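Local structure of Ice-binding protein (Flavobacteriaceae bacterium, 5UYT) at residues A299-G302 / Q303-L307; T318-N321 / G322-L326; V352-I355 / N356-A360. The protein binds ice and has antifreeze activity, probably through its right-handed beta-helical domains. One frame throughout, in Å; residues are numbered along the deposited sequence.

Contact 1 of 3, residues A299-G302 / Q303-L307; sequences AAFG and QNLVL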
ATOM      1  N   ALA A 299       9.974  12.359   1.983  1.00 19.86           N
ATOM      2  CA  ALA A 299      10.990  12.316   3.062  1.00 20.10           C
ATOM      3  C   ALA A 299      10.638  11.288   4.135  1.00 19.98           C
ATOM      4  O   ALA A 299      11.524  10.854   4.883  1.00 19.85           O
ATOM      5  CB  ALA A 299      11.157  13.693   3.694  1.00 21.19           C
ATOM      6  N   ALA A 300       9.363  10.885   4.191  1.00 19.40           N
ATOM      7  CA  ALA A 300       8.856  10.006   5.257  1.00 19.78           C
ATOM      8  C   ALA A 300       8.499   8.588   4.747  1.00 18.72           C
ATOM      9  O   ALA A 300       7.837   7.811   5.436  1.00 19.61           O
ATOM     10  CB  ALA A 300       7.636  10.688   5.917  1.00 21.37           C
ATOM     11  N   PHE A 301       8.951   8.249   3.544  1.00 18.60           N
ATOM     12  CA  PHE A 301       8.648   6.947   2.908  1.00 17.95           C
ATOM     13  C   PHE A 301       9.204   5.797   3.766  1.00 18.42           C
ATOM     14  O   PHE A 301      10.246   5.929   4.398  1.00 18.78           O
ATOM     15  CB  PHE A 301       9.285   6.960   1.490  1.00 17.50           C
ATOM     16  CG  PHE A 301       8.952   5.780   0.625  1.00 16.92           C
ATOM     17  CD1 PHE A 301       7.634   5.545   0.163  1.00 17.30           C
ATOM     18  CD2 PHE A 301       9.976   4.929   0.195  1.00 16.95           C
ATOM     19  CE1 PHE A 301       7.381   4.437  -0.685  1.00 17.52           C
ATOM     20  CE2 PHE A 301       9.731   3.848  -0.660  1.00 17.19           C
ATOM     21  CZ  PHE A 301       8.428   3.596  -1.093  1.00 16.94           C
ATOM     22  N   GLY A 302       8.507   4.668   3.765  1.00 18.81           N
ATOM     23  CA  GLY A 302       8.862   3.555   4.655  1.00 18.62           C
ATOM     24  C   GLY A 302       7.996   3.615   5.896  1.00 18.29           C
ATOM     25  O   GLY A 302       6.786   3.855   5.827  1.00 18.04           O
ATOM     26  N   GLN A 303       8.620   3.380   7.036  1.00 18.73           N
ATOM     27  CA  GLN A 303       7.924   3.405   8.329  1.00 19.60           C
ATOM     28  C   GLN A 303       6.704   2.502   8.299  1.00 19.34           C
ATOM     29  O   GLN A 303       5.643   2.870   8.829  1.00 19.66           O
ATOM     30  CB  GLN A 303       7.499   4.834   8.694  1.00 22.04           C
ATOM     31  CG  GLN A 303       8.652   5.822   8.759  1.00 24.42           C
ATOM     32  CD  GLN A 303       8.170   7.123   9.345  1.00 27.61           C
ATOM     33  OE1 GLN A 303       8.027   7.238  10.545  1.00 30.71           O
ATOM     34  NE2 GLN A 303       7.828   8.074   8.496  1.00 30.57           N
ATOM     35  N   ASN A 304       6.866   1.331   7.685  1.00 18.21           N
ATOM     36  CA  ASN A 304       5.834   0.301   7.622  1.00 19.10           C
ATOM     37  C   ASN A 304       4.633   0.671   6.733  1.00 19.32           C
ATOM     38  O   ASN A 304       3.521   0.145   6.910  1.00 19.75           O
ATOM     39  CB  ASN A 304       5.430  -0.129   9.053  1.00 21.38           C
ATOM     40  CG  ASN A 304       6.642  -0.333   9.942  1.00 23.30           C
ATOM     41  OD1 ASN A 304       6.802   0.325  10.972  1.00 29.72           O
ATOM     42  ND2 ASN A 304       7.517  -1.198   9.530  1.00 24.52           N
ATOM     43  N   LEU A 305       4.873   1.540   5.752  1.00 18.75           N
ATOM     44  CA  LEU A 305       3.896   1.845   4.726  1.00 18.79           C
ATOM     45  C   LEU A 305       3.618   0.552   3.965  1.00 18.56           C
ATOM     46  O   LEU A 305       4.547  -0.241   3.704  1.00 18.64           O
ATOM     47  CB  LEU A 305       4.492   2.863   3.731  1.00 18.73           C
ATOM     48  CG  LEU A 305       3.698   3.435   2.551  1.00 19.42           C
ATOM     49  CD1 LEU A 305       2.443   4.189   3.005  1.00 21.19           C
ATOM     50  CD2 LEU A 305       4.633   4.360   1.745  1.00 19.20           C
ATOM     51  N   VAL A 306       2.354   0.345   3.611  1.00 18.52           N
ATOM     52  CA  VAL A 306       1.972  -0.770   2.750  1.00 17.83           C
ATOM     53  C   VAL A 306       1.350  -0.173   1.489  1.00 18.16           C
ATOM     54  O   VAL A 306       0.461   0.710   1.578  1.00 18.02           O
ATOM     55  CB  VAL A 306       0.942  -1.694   3.455  1.00 19.49           C
ATOM     56  CG1 VAL A 306       0.553  -2.881   2.570  1.00 19.70           C
ATOM     57  CG2 VAL A 306       1.497  -2.192   4.784  1.00 19.78           C
ATOM     58  N   LEU A 307       1.789  -0.683   0.333  1.00 17.35           N
ATOM     59  CA  LEU A 307       1.281  -0.274  -0.969  1.00 17.71           C
ATOM     60  C   LEU A 307       0.585  -1.458  -1.669  1.00 17.70           C
ATOM     61  O   LEU A 307       0.761  -2.622  -1.276  1.00 18.29           O
ATOM     62  CB  LEU A 307       2.429   0.283  -1.832  1.00 16.57           C
ATOM     63  CG  LEU A 307       3.179   1.503  -1.234  1.00 16.27           C
ATOM     64  CD1 LEU A 307       4.288   1.973  -2.204  1.00 16.16           C
ATOM     65  CD2 LEU A 307       2.224   2.658  -0.887  1.00 16.86           C
TER

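Contact 2 of 3, residues T318-N321 / G322-L326; sequences TVLN and GKVTL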
ATOM      1  N   THR A 318      13.506  10.985  -2.184  1.00 18.19           N
ATOM      2  CA  THR A 318      12.793  10.037  -1.344  1.00 18.33           C
ATOM      3  C   THR A 318      13.786   9.359  -0.416  1.00 18.08           C
ATOM      4  O   THR A 318      14.897   9.005  -0.844  1.00 17.30           O
ATOM      5  CB  THR A 318      12.126   8.998  -2.247  1.00 18.36           C
ATOM      6  OG1 THR A 318      11.075   9.644  -2.990  1.00 18.22           O
ATOM      7  CG2 THR A 318      11.575   7.799  -1.440  1.00 18.15           C
ATOM      8  N   VAL A 319      13.393   9.207   0.850  1.00 18.31           N
ATOM      9  CA  VAL A 319      14.201   8.465   1.800  1.00 17.21           C
ATOM     10  C   VAL A 319      13.371   7.250   2.231  1.00 17.04           C
ATOM     11  O   VAL A 319      12.253   7.414   2.727  1.00 16.54           O
ATOM     12  CB  VAL A 319      14.545   9.327   3.047  1.00 18.07           C
ATOM     13  CG1 VAL A 319      15.359   8.508   4.056  1.00 18.89           C
ATOM     14  CG2 VAL A 319      15.343  10.559   2.615  1.00 18.73           C
ATOM     15  N   LEU A 320      13.891   6.045   2.017  1.00 15.48           N
ATOM     16  CA  LEU A 320      13.232   4.854   2.565  1.00 15.51           C
ATOM     17  C   LEU A 320      13.786   4.618   3.970  1.00 16.06           C
ATOM     18  O   LEU A 320      14.976   4.249   4.139  1.00 16.40           O
ATOM     19  CB  LEU A 320      13.496   3.628   1.674  1.00 15.33           C
ATOM     20  CG  LEU A 320      13.000   2.286   2.252  1.00 15.49           C
ATOM     21  CD1 LEU A 320      11.488   2.316   2.432  1.00 15.75           C
ATOM     22  CD2 LEU A 320      13.382   1.082   1.370  1.00 15.86           C
ATOM     23  N   ASN A 321      12.940   4.852   4.980  1.00 16.65           N
ATOM     24  CA  ASN A 321      13.326   4.618   6.374  1.00 17.53           C
ATOM     25  C   ASN A 321      12.653   3.330   6.785  1.00 17.00           C
ATOM     26  O   ASN A 321      11.398   3.270   6.834  1.00 17.38           O
ATOM     27  CB  ASN A 321      12.862   5.758   7.312  1.00 19.95           C
ATOM     28  CG  ASN A 321      13.392   5.596   8.759  1.00 23.24           C
ATOM     29  OD1 ASN A 321      13.597   4.478   9.269  1.00 22.75           O
ATOM     30  ND2 ASN A 321      13.632   6.736   9.434  1.00 28.38           N
ATOM     31  N   GLY A 322      13.449   2.294   7.048  1.00 15.92           N
ATOM     32  CA  GLY A 322      12.853   1.060   7.512  1.00 16.09           C
ATOM     33  C   GLY A 322      12.147   0.368   6.352  1.00 15.98           C
ATOM     34  O   GLY A 322      12.688   0.288   5.253  1.00 15.07           O
ATOM     35  N   LYS A 323      10.928  -0.095   6.623  1.00 16.92           N
ATOM     36  CA  LYS A 323      10.265  -1.013   5.714  1.00 16.13           C
ATOM     37  C   LYS A 323       9.139  -0.393   4.902  1.00 16.48           C
ATOM     38  O   LYS A 323       8.314   0.363   5.449  1.00 16.70           O
ATOM     39  CB  LYS A 323       9.657  -2.155   6.540  1.00 17.26           C
ATOM     40  CG  LYS A 323       8.920  -3.202   5.674  1.00 18.47           C
ATOM     41  CD  LYS A 323       8.498  -4.469   6.405  1.00 20.47           C
ATOM     42  CE  LYS A 323       7.558  -4.200   7.557  1.00 22.81           C
ATOM     43  NZ  LYS A 323       7.056  -5.486   8.160  1.00 25.03           N
ATOM     44  N   VAL A 324       9.099  -0.756   3.619  1.00 15.51           N
ATOM     45  CA  VAL A 324       7.894  -0.600   2.795  0.50 15.30           C
ATOM     46  C   VAL A 324       7.478  -2.001   2.328  1.00 15.62           C
ATOM     47  O   VAL A 324       8.329  -2.801   1.950  1.00 15.03           O
ATOM     48  CB  VAL A 324       8.122   0.388   1.613  0.50 14.42           C
ATOM     49  CG1 VAL A 324       9.206  -0.109   0.648  0.50 12.59           C
ATOM     50  CG2 VAL A 324       6.808   0.691   0.881  0.50 14.49           C
ATOM     51  N   THR A 325       6.164  -2.269   2.342  1.00 16.20           N
ATOM     52  CA  THR A 325       5.630  -3.553   1.915  1.00 16.27           C
ATOM     53  C   THR A 325       4.748  -3.380   0.695  1.00 16.99           C
ATOM     54  O   THR A 325       3.982  -2.380   0.595  1.00 17.16           O
ATOM     55  CB  THR A 325       4.814  -4.179   3.054  1.00 17.09           C
ATOM     56  OG1 THR A 325       5.661  -4.408   4.189  1.00 17.10           O
ATOM     57  CG2 THR A 325       4.150  -5.506   2.600  1.00 17.71           C
ATOM     58  N   LEU A 326       4.903  -4.312  -0.250  1.00 16.69           N
ATOM     59  CA  LEU A 326       4.102  -4.343  -1.476  1.00 17.06           C
ATOM     60  C   LEU A 326       3.151  -5.530  -1.405  1.00 17.47           C
ATOM     61  O   LEU A 326       3.577  -6.668  -1.305  1.00 17.60           O
ATOM     62  CB  LEU A 326       5.030  -4.390  -2.713  1.00 17.13           C
ATOM     63  CG  LEU A 326       6.086  -3.258  -2.664  1.00 17.44           C
ATOM     64  CD1 LEU A 326       7.023  -3.466  -3.858  1.00 17.51           C
ATOM     65  CD2 LEU A 326       5.427  -1.855  -2.725  1.00 17.10           C
TER

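Contact 3 of 3, residues V352-I355 / N356-A360; sequences VELI and NGAIA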
ATOM      1  N   VAL A 352      12.425  -3.722   1.517  1.00 15.17           N
ATOM      2  CA  VAL A 352      11.226  -3.805   0.679  1.00 15.73           C
ATOM      3  C   VAL A 352      10.720  -5.222   0.902  1.00 16.33           C
ATOM      4  O   VAL A 352      11.455  -6.187   0.651  1.00 16.56           O
ATOM      5  CB  VAL A 352      11.573  -3.580  -0.811  1.00 16.26           C
ATOM      6  CG1 VAL A 352      10.323  -3.719  -1.699  1.00 15.59           C
ATOM      7  CG2 VAL A 352      12.261  -2.213  -0.992  1.00 15.94           C
ATOM      8  N   GLU A 353       9.477  -5.377   1.387  1.00 16.42           N
ATOM      9  CA  GLU A 353       8.936  -6.706   1.586  1.00 16.95           C
ATOM     10  C   GLU A 353       7.720  -6.924   0.702  1.00 17.23           C
ATOM     11  O   GLU A 353       7.053  -5.964   0.323  1.00 17.04           O
ATOM     12  CB  GLU A 353       8.601  -6.937   3.076  1.00 20.20           C
ATOM     13  CG  GLU A 353       9.851  -6.748   3.951  1.00 22.92           C
ATOM     14  CD  GLU A 353      10.941  -7.812   3.792  1.00 28.35           C
ATOM     15  OE1 GLU A 353      10.656  -8.905   3.240  1.00 30.83           O
ATOM     16  OE2 GLU A 353      12.108  -7.564   4.267  1.00 29.48           O
ATOM     17  N   LEU A 354       7.486  -8.182   0.352  1.00 16.76           N
ATOM     18  CA  LEU A 354       6.424  -8.542  -0.581  1.00 17.84           C
ATOM     19  C   LEU A 354       5.472  -9.487   0.134  1.00 18.00           C
ATOM     20  O   LEU A 354       5.916 -10.469   0.794  1.00 18.38           O
ATOM     21  CB  LEU A 354       7.038  -9.244  -1.806  1.00 18.18           C
ATOM     22  CG  LEU A 354       8.150  -8.444  -2.508  1.00 18.27           C
ATOM     23  CD1 LEU A 354       8.726  -9.199  -3.706  1.00 19.23           C
ATOM     24  CD2 LEU A 354       7.683  -7.084  -2.988  1.00 18.12           C
ATOM     25  N   ILE A 355       4.174  -9.209   0.026  1.00 17.95           N
ATOM     26  CA  ILE A 355       3.169 -10.069   0.648  1.00 18.64           C
ATOM     27  C   ILE A 355       2.025 -10.395  -0.294  1.00 19.00           C
ATOM     28  O   ILE A 355       1.813  -9.711  -1.296  1.00 18.61           O
ATOM     29  CB  ILE A 355       2.587  -9.508   1.981  1.00 19.23           C
ATOM     30  CG1 ILE A 355       1.725  -8.241   1.746  1.00 19.12           C
ATOM     31  CG2 ILE A 355       3.704  -9.233   2.980  1.00 19.00           C
ATOM     32  CD1 ILE A 355       0.974  -7.779   2.996  1.00 19.68           C
ATOM     33  N   ASN A 356       1.298 -11.460   0.046  1.00 19.65           N
ATOM     34  CA  ASN A 356       0.040 -11.832  -0.623  1.00 20.61           C
ATOM     35  C   ASN A 356       0.241 -12.017  -2.141  1.00 20.29           C
ATOM     36  O   ASN A 356      -0.580 -11.583  -2.947  1.00 20.17           O
ATOM     37  CB  ASN A 356      -1.068 -10.816  -0.315  1.00 20.83           C
ATOM     38  CG  ASN A 356      -1.398 -10.761   1.178  1.00 22.11           C
ATOM     39  OD1 ASN A 356      -1.271 -11.769   1.872  1.00 23.01           O
ATOM     40  ND2 ASN A 356      -1.813  -9.589   1.671  1.00 20.83           N
ATOM     41  N   GLY A 357       1.365 -12.656  -2.486  1.00 20.31           N
ATOM     42  CA  GLY A 357       1.593 -13.067  -3.863  1.00 20.37           C
ATOM     43  C   GLY A 357       2.496 -12.157  -4.680  1.00 19.93           C
ATOM     44  O   GLY A 357       2.883 -12.539  -5.819  1.00 19.85           O
ATOM     45  N   ALA A 358       2.831 -10.977  -4.121  1.00 18.72           N
ATOM     46  CA  ALA A 358       3.685  -9.999  -4.837  1.00 18.45           C
ATOM     47  C   ALA A 358       5.061 -10.652  -5.089  1.00 18.13           C
ATOM     48  O   ALA A 358       5.624 -11.342  -4.201  1.00 17.97           O
ATOM     49  CB  ALA A 358       3.849  -8.708  -4.030  1.00 17.55           C
ATOM     50  N   ILE A 359       5.562 -10.472  -6.317  1.00 18.34           N
ATOM     51  CA  ILE A 359       6.887 -11.019  -6.707  1.00 18.66           C
ATOM     52  C   ILE A 359       7.823  -9.919  -7.245  1.00 17.90           C
ATOM     53  O   ILE A 359       7.363  -8.927  -7.843  1.00 17.79           O
ATOM     54  CB  ILE A 359       6.798 -12.232  -7.667  1.00 20.46           C
ATOM     55  CG1 ILE A 359       6.101 -11.849  -8.990  1.00 20.95           C
ATOM     56  CG2 ILE A 359       6.163 -13.443  -6.944  1.00 21.59           C
ATOM     57  CD1 ILE A 359       6.026 -12.953 -10.064  1.00 22.01           C
ATOM     58  N   ALA A 360       9.114 -10.050  -6.954  1.00 16.93           N
ATOM     59  CA  ALA A 360      10.042  -8.955  -7.226  1.00 16.63           C
ATOM     60  C   ALA A 360      10.170  -8.665  -8.740  1.00 17.06           C
ATOM     61  O   ALA A 360      10.518  -7.559  -9.113  1.00 16.73           O
ATOM     62  CB  ALA A 360      11.415  -9.299  -6.656  1.00 16.33           C
TER

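Contact 1 of 3, residues A299-G302 / Q303-L307
Gly302 and Leu305 are the ends of a type I' beta turn, a corner in the right-handed beta-helix, closed by Leu305 N to Gly302 O at 3.0 Å. The left-handed backbone angles of the two central residues, Gln303 and Asn304, carry the chain round it. Gly302, just ahead of them, has a positive phi of its own and suits its place, since a CB there would be pressed against the carbonyl O of Phe301.

A second bond holds the chain ahead of the turn. Gln303 swings its extended side chain back, CG beside its own backbone N (chi1 -58°), and NE2 donates to Ala300 O over 3.1 Å. The bond is nearly straight, 168° at the hydrogen, and the acceptor lies in the plane of the amide, which favours one rotation of that group. Ala300 CB lies 3.7 Å from the same Gln303 NE2.

Inside the coil the packing is apolar. Phe301 is buried, among Leu295, Leu314 and Leu320, and its side chain crosses that of Leu305 at about a right angle. Leu305 CD2 approaches the ring obliquely, 3.6 Å from Phe301 CD1. Further on, Leu307 CD1 sits at the ring edge, near its plane, 4.2 Å from Phe301 CE1.

Contact 2 of 3, residues T318-N321 / G322-L326
Gly322 follows Asn321 at a corner of the right-handed beta-helix, where strand 318-320 gives way to strand 323-327 within one coil. Its positive phi carries the bend, and a CB would clash with Asn321 O. No hydrogen bond joins the two segments directly; the side chains that meet between them are apolar, and the neighbouring coils supply the hydrogen bonds.

One of these is made by the nitrogen of Gly322, which bonds to OG1 of Thr347 on the next coil. Asn321 OD1 also comes to 3.1 Å from Gly322 N, but at an angle too poor for a bond. At the other end of the glycine, Gly322 O meets the branch of Leu320, 3.6 Å from its CG and 3.7 Å from its CD1, so that the carbonyl is flanked by hydrocarbon. Leu320 holds CG opposite the backbone N (chi1 173°), which lays CG over the Gly322 carbonyl and carries CD1 on to Val324.

Lys323 points away from this packing, and its chain lies along Ser351 and Glu353 of the neighbouring strand. Val324 turns back to the interior: its CB is 4.0 Å from Leu320 CD1, and the two side chains cross at about a right angle. Farther along the strand, Thr325 touches Ile355 and Leu326 packs on Leu354.

Cutting Leu320 back to an alanine removes CG and both methyls, and is likely to open a gap between Gly322 O and Val324 and to take a neighbour from the ring of Phe301. The methyl contact at stake is Val324 CG1 to Leu320 CD1, 3.8 Å in the conformer described, one of two that Val324 adopts.

Contact 3 of 3, residues V352-I355 / N356-A360
Ile355 O accepts the amide of Ala358 N at 3.3 Å, the bond that closes a type I' beta turn at the end of strand 351-355 in the right-handed beta-helix. The N-H points almost straight at the oxygen, 165° at the hydrogen. Ala358 CB rests 3.6 Å from the same Ile355 O. Asn356 and Gly357 occupy the bend, both with positive phi, and for Gly357 a CB would be pressed against the carbonyl oxygen of Asn356.

On one side of the turn the side chains of Ile355 and Asn356 run alongside each other in the same direction. With chi1 at 68°, CG1 of Ile355 is flanked by both its backbone N and its carbonyl carbon, a position that brings CG1 and CD1 beside the amide nitrogen, Ile355 CD1 at 3.6 Å from Asn356 ND2. That nitrogen is not left to the methyl alone: it donates to Asp327 OD1 on the adjacent coil, which limits rotation of the amide.

Leu354 faces the loop that leaves the turn and joins it in two places. Leu354 CB meets Ala358 CB at 3.9 Å, packing the strand against the returning chain, while Leu326 and Lys380 touch Leu354 from the adjacent strands. Farther out, Leu354 CD1 reaches the loop at Ala360, 4.0 Å from Ala360 CB and 3.4 Å from Ala360 N.

All three contacts are local, and they follow in series along the chain with no nesting or crossing. Contact 1 closes, by a hydrogen bond, the type I' turn leading into strand 305-307; contact 2 is a bend around glycine between strands 318-320 and 323-327; contact 3 closes a second type I' turn where strand 351-355 ends. The three strands are parallel neighbours in this order, so the corners of contacts 1 and 2 stack, while contact 3 sits at the far end of the third strand. Gln303 N reaches Asn321 O and Leu307 N reaches Thr325 O, both at 2.8 Å as probable hydrogen bonds; Val324 O likewise takes Glu353 N at 2.9 Å. Contacts 1 and 3 do not touch, and contact 2 bridges them.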